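Local coordinates for protein Pgp2 (Campylobacter jejuni subsp. jejuni, PDB 6XJ6) that shapes the helical cell by acting on peptidoglycan, probably as an LD-carboxypeptidase of the YkuD family, with an accessory NTF2-like domain that binds peptidoglycan, at residues A[85-99]-A[116-128]. Residues are numbered along the deposited sequence; the frame is centred on the assembly and turned at random.
Sequences FNPGDPYYGPFAFAT and IWIHGYPLDGSRL
In the YkuD-type L,D-transpeptidase fold, an antiparallel strand pair, 97-98 with 117-119, carries the predicted proton donor/acceptor, His119, beside the predicted nucleophile Cys136. Phe97 and Ile118 form the hydrogen-bonded pair, with Phe97 N to Ile118 O and Ile118 N to Phe97 O both 2.8 Å. At one end of the ladder Ile116 O accepts from both the backbone N and the hydroxyl of Thr99.

On the sheet face of Trp117, a chain of edge-to-face contacts leads to the histidine, consistent with aromatic packing helping to position a side chain of predicted catalytic role. Phe85 stands on its CZ over the centre of the indole six-membered ring, planes at 89°. Trp117 in turn puts CZ3 over the centre of the Tyr92 ring, 3.9 Å from Tyr92 CE1, while Tyr91 CD1 covers the opposite face. Tyr92 then turns its CD1 edge onto the imidazole face, 3.7 Å from His119 CD2.

With CG between the backbone N and the carbonyl carbon (chi1 60°), the His119 ring can turn ND1 to Gly120 O, which it meets on an in-plane lone pair; this bond probably helps fix the ring's rotation. Water 1 also donates to Gly120 O, at 2.9 Å, and bridges it to Tyr91 O.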
loop_
_atom_site.group_PDB
_atom_site.type_symbol
_atom_site.label_atom_id
_atom_site.label_comp_id
_atom_site.label_asym_id
_atom_site.label_seq_id
_atom_site.Cartn_x
_atom_site.Cartn_y
_atom_site.Cartn_z
ATOM N N PHE A 85 4.883 -18.224 9.065
ATOM C CA PHE A 85 5.942 -19.158 8.714
ATOM C C PHE A 85 6.874 -19.352 9.902
ATOM O O PHE A 85 6.864 -18.580 10.861
ATOM C CB PHE A 85 6.722 -18.703 7.470
ATOM C CG PHE A 85 7.615 -17.520 7.702
ATOM C CD1 PHE A 85 8.956 -17.702 7.998
ATOM C CD2 PHE A 85 7.130 -16.232 7.610
ATOM C CE1 PHE A 85 9.789 -16.623 8.205
ATOM C CE2 PHE A 85 7.966 -15.148 7.816
ATOM C CZ PHE A 85 9.295 -15.348 8.117
ATOM N N ASN A 86 7.675 -20.412 9.822
ATOM C CA ASN A 86 8.612 -20.775 10.882
ATOM C C ASN A 86 10.043 -20.458 10.466
ATOM O O ASN A 86 10.613 -21.178 9.633
ATOM C CB ASN A 86 8.475 -22.261 11.194
ATOM C CG ASN A 86 7.114 -22.602 11.722
ATOM O OD1 ASN A 86 6.346 -23.310 11.073
ATOM N ND2 ASN A 86 6.790 -22.077 12.902
ATOM N N PRO A 87 10.665 -19.415 11.017
ATOM C CA PRO A 87 12.066 -19.128 10.663
ATOM C C PRO A 87 13.033 -20.264 10.971
ATOM O O PRO A 87 14.102 -20.334 10.351
ATOM C CB PRO A 87 12.388 -17.881 11.497
ATOM C CG PRO A 87 11.047 -17.229 11.736
ATOM C CD PRO A 87 10.085 -18.371 11.880
ATOM N N GLY A 88 12.706 -21.146 11.908
ATOM C CA GLY A 88 13.631 -22.201 12.273
ATOM C C GLY A 88 14.771 -21.742 13.149
ATOM O O GLY A 88 15.771 -22.456 13.273
ATOM N N ASP A 89 14.645 -20.571 13.759
ATOM C CA ASP A 89 15.639 -20.001 14.656
ATOM C C ASP A 89 14.874 -19.435 15.846
ATOM O O ASP A 89 14.043 -18.538 15.665
ATOM C CB ASP A 89 16.418 -18.910 13.918
ATOM C CG ASP A 89 17.426 -18.192 14.799
ATOM O OD1 ASP A 89 17.422 -18.385 16.035
ATOM O OD2 ASP A 89 18.234 -17.417 14.236
ATOM N N PRO A 90 15.106 -19.928 17.068
ATOM C CA PRO A 90 14.283 -19.487 18.206
ATOM C C PRO A 90 14.447 -18.022 18.546
ATOM O O PRO A 90 13.693 -17.510 19.383
ATOM C CB PRO A 90 14.772 -20.374 19.358
ATOM C CG PRO A 90 16.179 -20.686 19.005
ATOM C CD PRO A 90 16.198 -20.819 17.503
ATOM N N TYR A 91 15.413 -17.336 17.937
ATOM C CA TYR A 91 15.579 -15.913 18.183
ATOM C C TYR A 91 14.316 -15.138 17.839
ATOM O O TYR A 91 14.030 -14.109 18.459
ATOM C CB TYR A 91 16.756 -15.386 17.365
ATOM C CG TYR A 91 16.904 -13.892 17.436
ATOM C CD1 TYR A 91 16.374 -13.077 16.445
ATOM C CD2 TYR A 91 17.565 -13.291 18.496
ATOM C CE1 TYR A 91 16.499 -11.708 16.506
ATOM C CE2 TYR A 91 17.695 -11.920 18.566
ATOM C CZ TYR A 91 17.158 -11.135 17.568
ATOM O OH TYR A 91 17.284 -9.771 17.625
ATOM N N TYR A 92 13.546 -15.617 16.865
ATOM C CA TYR A 92 12.380 -14.892 16.370
ATOM C C TYR A 92 11.099 -15.235 17.113
ATOM O O TYR A 92 10.042 -14.694 16.771
ATOM C CB TYR A 92 12.188 -15.168 14.878
ATOM C CG TYR A 92 13.364 -14.710 14.044
ATOM C CD1 TYR A 92 13.554 -13.365 13.764
ATOM C CD2 TYR A 92 14.295 -15.619 13.561
ATOM C CE1 TYR A 92 14.632 -12.937 13.011
ATOM C CE2 TYR A 92 15.369 -15.205 12.812
ATOM C CZ TYR A 92 15.534 -13.863 12.537
ATOM O OH TYR A 92 16.609 -13.446 11.791
ATOM N N GLY A 93 11.164 -16.094 18.123
ATOM C CA GLY A 93 9.973 -16.548 18.796
ATOM C C GLY A 93 9.353 -17.739 18.091
ATOM O O GLY A 93 10.024 -18.475 17.363
ATOM N N PRO A 94 8.049 -17.949 18.286
ATOM C CA PRO A 94 7.428 -19.180 17.768
ATOM C C PRO A 94 7.219 -19.190 16.264
ATOM O O PRO A 94 7.169 -20.272 15.666
ATOM C CB PRO A 94 6.095 -19.243 18.525
ATOM C CG PRO A 94 5.781 -17.814 18.831
ATOM C CD PRO A 94 7.104 -17.138 19.069
ATOM N N PHE A 95 7.086 -18.025 15.637
ATOM C CA PHE A 95 6.837 -17.940 14.204
ATOM C C PHE A 95 6.841 -16.477 13.790
ATOM O O PHE A 95 7.003 -15.595 14.638
ATOM C CB PHE A 95 5.514 -18.619 13.812
ATOM C CG PHE A 95 4.352 -18.301 14.721
ATOM C CD1 PHE A 95 3.900 -19.237 15.636
ATOM C CD2 PHE A 95 3.699 -17.081 14.646
ATOM C CE1 PHE A 95 2.829 -18.960 16.472
ATOM C CE2 PHE A 95 2.619 -16.798 15.475
ATOM C CZ PHE A 95 2.183 -17.742 16.388
ATOM N N ALA A 96 6.657 -16.211 12.498
ATOM C CA ALA A 96 6.832 -14.872 11.957
ATOM C C ALA A 96 5.911 -14.679 10.764
ATOM O O ALA A 96 5.333 -15.631 10.229
ATOM C CB ALA A 96 8.288 -14.630 11.537
ATOM N N PHE A 97 5.801 -13.421 10.343
ATOM C CA PHE A 97 4.997 -13.016 9.199
ATOM C C PHE A 97 5.800 -11.968 8.445
ATOM O O PHE A 97 6.266 -10.995 9.044
ATOM C CB PHE A 97 3.671 -12.384 9.647
ATOM C CG PHE A 97 2.868 -13.234 10.593
ATOM C CD1 PHE A 97 3.211 -13.306 11.938
ATOM C CD2 PHE A 97 1.763 -13.948 10.146
ATOM C CE1 PHE A 97 2.478 -14.079 12.816
ATOM C CE2 PHE A 97 1.021 -14.726 11.024
ATOM C CZ PHE A 97 1.384 -14.793 12.363
ATOM N N ALA A 98 5.962 -12.146 7.142
ATOM C CA ALA A 98 6.815 -11.245 6.380
ATOM C C ALA A 98 5.989 -10.130 5.755
ATOM O O ALA A 98 4.947 -10.393 5.145
ATOM C CB ALA A 98 7.574 -12.005 5.290
ATOM N N THR A 99 6.448 -8.887 5.915
ATOM C CA THR A 99 5.871 -7.787 5.158
ATOM C C THR A 99 6.558 -7.701 3.803
ATOM O O THR A 99 7.631 -8.269 3.585
ATOM C CB THR A 99 6.019 -6.432 5.865
ATOM O OG1 THR A 99 7.341 -5.907 5.651
ATOM C CG2 THR A 99 5.723 -6.517 7.360
ATOM N N ILE A 116 11.734 -7.508 6.659
ATOM C CA ILE A 116 10.926 -6.759 7.608
ATOM C C ILE A 116 9.720 -7.623 7.940
ATOM O O ILE A 116 8.795 -7.768 7.130
ATOM C CB ILE A 116 10.511 -5.391 7.050
ATOM C CG1 ILE A 116 11.744 -4.558 6.683
ATOM C CG2 ILE A 116 9.627 -4.661 8.047
ATOM C CD1 ILE A 116 12.718 -4.308 7.832
ATOM N N TRP A 117 9.748 -8.210 9.130
ATOM C CA TRP A 117 8.765 -9.177 9.576
ATOM C C TRP A 117 8.108 -8.683 10.854
ATOM O O TRP A 117 8.620 -7.799 11.544
ATOM C CB TRP A 117 9.436 -10.513 9.932
ATOM C CG TRP A 117 10.240 -11.150 8.843
ATOM C CD1 TRP A 117 10.236 -10.836 7.518
ATOM C CD2 TRP A 117 11.149 -12.242 8.997
ATOM N NE1 TRP A 117 11.108 -11.659 6.834
ATOM C CE2 TRP A 117 11.674 -12.535 7.724
ATOM C CE3 TRP A 117 11.577 -12.995 10.094
ATOM C CZ2 TRP A 117 12.613 -13.542 7.521
ATOM C CZ3 TRP A 117 12.503 -13.998 9.889
ATOM C CH2 TRP A 117 13.007 -14.267 8.613
ATOM N N ILE A 118 6.955 -9.276 11.152
ATOM C CA ILE A 118 6.372 -9.258 12.483
ATOM C C ILE A 118 6.682 -10.611 13.104
ATOM O O ILE A 118 6.418 -11.655 12.493
ATOM C CB ILE A 118 4.855 -9.018 12.414
ATOM C CG1 ILE A 118 4.562 -7.640 11.808
ATOM C CG2 ILE A 118 4.214 -9.170 13.804
ATOM C CD1 ILE A 118 3.070 -7.375 11.540
ATOM N N HIS A 119 7.260 -10.606 14.300
ATOM C CA HIS A 119 7.646 -11.858 14.937
ATOM C C HIS A 119 7.618 -11.662 16.448
ATOM O O HIS A 119 7.063 -10.681 16.956
ATOM C CB HIS A 119 8.988 -12.366 14.381
ATOM C CG HIS A 119 10.140 -11.431 14.587
ATOM N ND1 HIS A 119 10.607 -11.080 15.834
ATOM C CD2 HIS A 119 10.932 -10.790 13.695
ATOM C CE1 HIS A 119 11.638 -10.261 15.702
ATOM N NE2 HIS A 119 11.857 -10.070 14.414
ATOM N N GLY A 120 8.200 -12.619 17.171
ATOM C CA GLY A 120 8.198 -12.616 18.607
ATOM C C GLY A 120 9.563 -12.342 19.198
ATOM O O GLY A 120 10.447 -11.747 18.563
ATOM N N TYR A 121 9.741 -12.790 20.437
ATOM C CA TYR A 121 10.944 -12.571 21.217
ATOM C C TYR A 121 11.764 -13.849 21.299
ATOM O O TYR A 121 11.211 -14.953 21.215
ATOM C CB TYR A 121 10.567 -12.156 22.642
ATOM C CG TYR A 121 10.134 -10.715 22.785
ATOM C CD1 TYR A 121 10.896 -9.813 23.510
ATOM C CD2 TYR A 121 8.958 -10.260 22.208
ATOM C CE1 TYR A 121 10.503 -8.501 23.660
ATOM C CE2 TYR A 121 8.563 -8.945 22.343
ATOM C CZ TYR A 121 9.339 -8.070 23.074
ATOM O OH TYR A 121 8.948 -6.761 23.223
ATOM N N PRO A 122 13.080 -13.735 21.477
ATOM C CA PRO A 122 13.910 -14.928 21.660
ATOM C C PRO A 122 13.351 -15.827 22.750
ATOM O O PRO A 122 13.031 -15.378 23.855
ATOM C CB PRO A 122 15.268 -14.345 22.057
ATOM C CG PRO A 122 15.301 -13.015 21.400
ATOM C CD PRO A 122 13.891 -12.503 21.471
ATOM N N LEU A 123 13.219 -17.112 22.422
ATOM C CA LEU A 123 12.669 -18.067 23.373
ATOM C C LEU A 123 13.550 -18.227 24.604
ATOM O O LEU A 123 13.067 -18.699 25.639
ATOM C CB LEU A 123 12.471 -19.421 22.691
ATOM C CG LEU A 123 11.540 -19.440 21.475
ATOM C CD1 LEU A 123 11.505 -20.830 20.877
ATOM C CD2 LEU A 123 10.138 -18.993 21.831
ATOM N N ASP A 124 14.820 -17.836 24.529
ATOM C CA ASP A 124 15.718 -17.963 25.672
ATOM C C ASP A 124 15.643 -16.780 26.631
ATOM O O ASP A 124 16.387 -16.752 27.615
ATOM C CB ASP A 124 17.166 -18.187 25.207
ATOM C CG ASP A 124 17.776 -16.960 24.557
ATOM O OD1 ASP A 124 17.092 -15.920 24.448
ATOM O OD2 ASP A 124 18.953 -17.038 24.148
ATOM N N GLY A 125 14.766 -15.808 26.382
ATOM C CA GLY A 125 14.592 -14.686 27.276
ATOM C C GLY A 125 15.413 -13.459 26.947
ATOM O O GLY A 125 15.226 -12.423 27.595
ATOM N N SER A 126 16.311 -13.533 25.964
ATOM C CA SER A 126 17.123 -12.377 25.603
ATOM C C SER A 126 16.244 -11.164 25.343
ATOM O O SER A 126 15.185 -11.267 24.718
ATOM C CB SER A 126 17.939 -12.687 24.348
ATOM O OG SER A 126 18.816 -13.772 24.565
ATOM N N ARG A 127 16.691 -10.006 25.820
ATOM C CA ARG A 127 15.935 -8.777 25.650
ATOM C C ARG A 127 16.072 -8.252 24.227
ATOM O O ARG A 127 17.077 -8.483 23.549
ATOM C CB ARG A 127 16.426 -7.698 26.616
ATOM C CG ARG A 127 15.891 -7.835 28.029
ATOM C CD ARG A 127 16.086 -6.550 28.824
ATOM N NE ARG A 127 17.493 -6.272 29.097
ATOM C CZ ARG A 127 18.188 -6.816 30.093
ATOM N NH1 ARG A 127 19.462 -6.497 30.264
ATOM N NH2 ARG A 127 17.613 -7.681 30.917
ATOM N N LEU A 128 15.044 -7.535 23.784
ATOM C CA LEU A 128 15.055 -6.841 22.510
ATOM C C LEU A 128 15.057 -5.341 22.768
ATOM O O LEU A 128 14.714 -4.872 23.857
ATOM C CB LEU A 128 13.826 -7.208 21.661
ATOM C CG LEU A 128 13.735 -8.638 21.110
ATOM C CD1 LEU A 128 12.495 -8.811 20.233
ATOM C CD2 LEU A 128 15.000 -9.013 20.335
HETATM O O HOH W 1 13.286 -11.475 18.119
HETATM O O HOH W 2 10.312 -7.350 4.074
#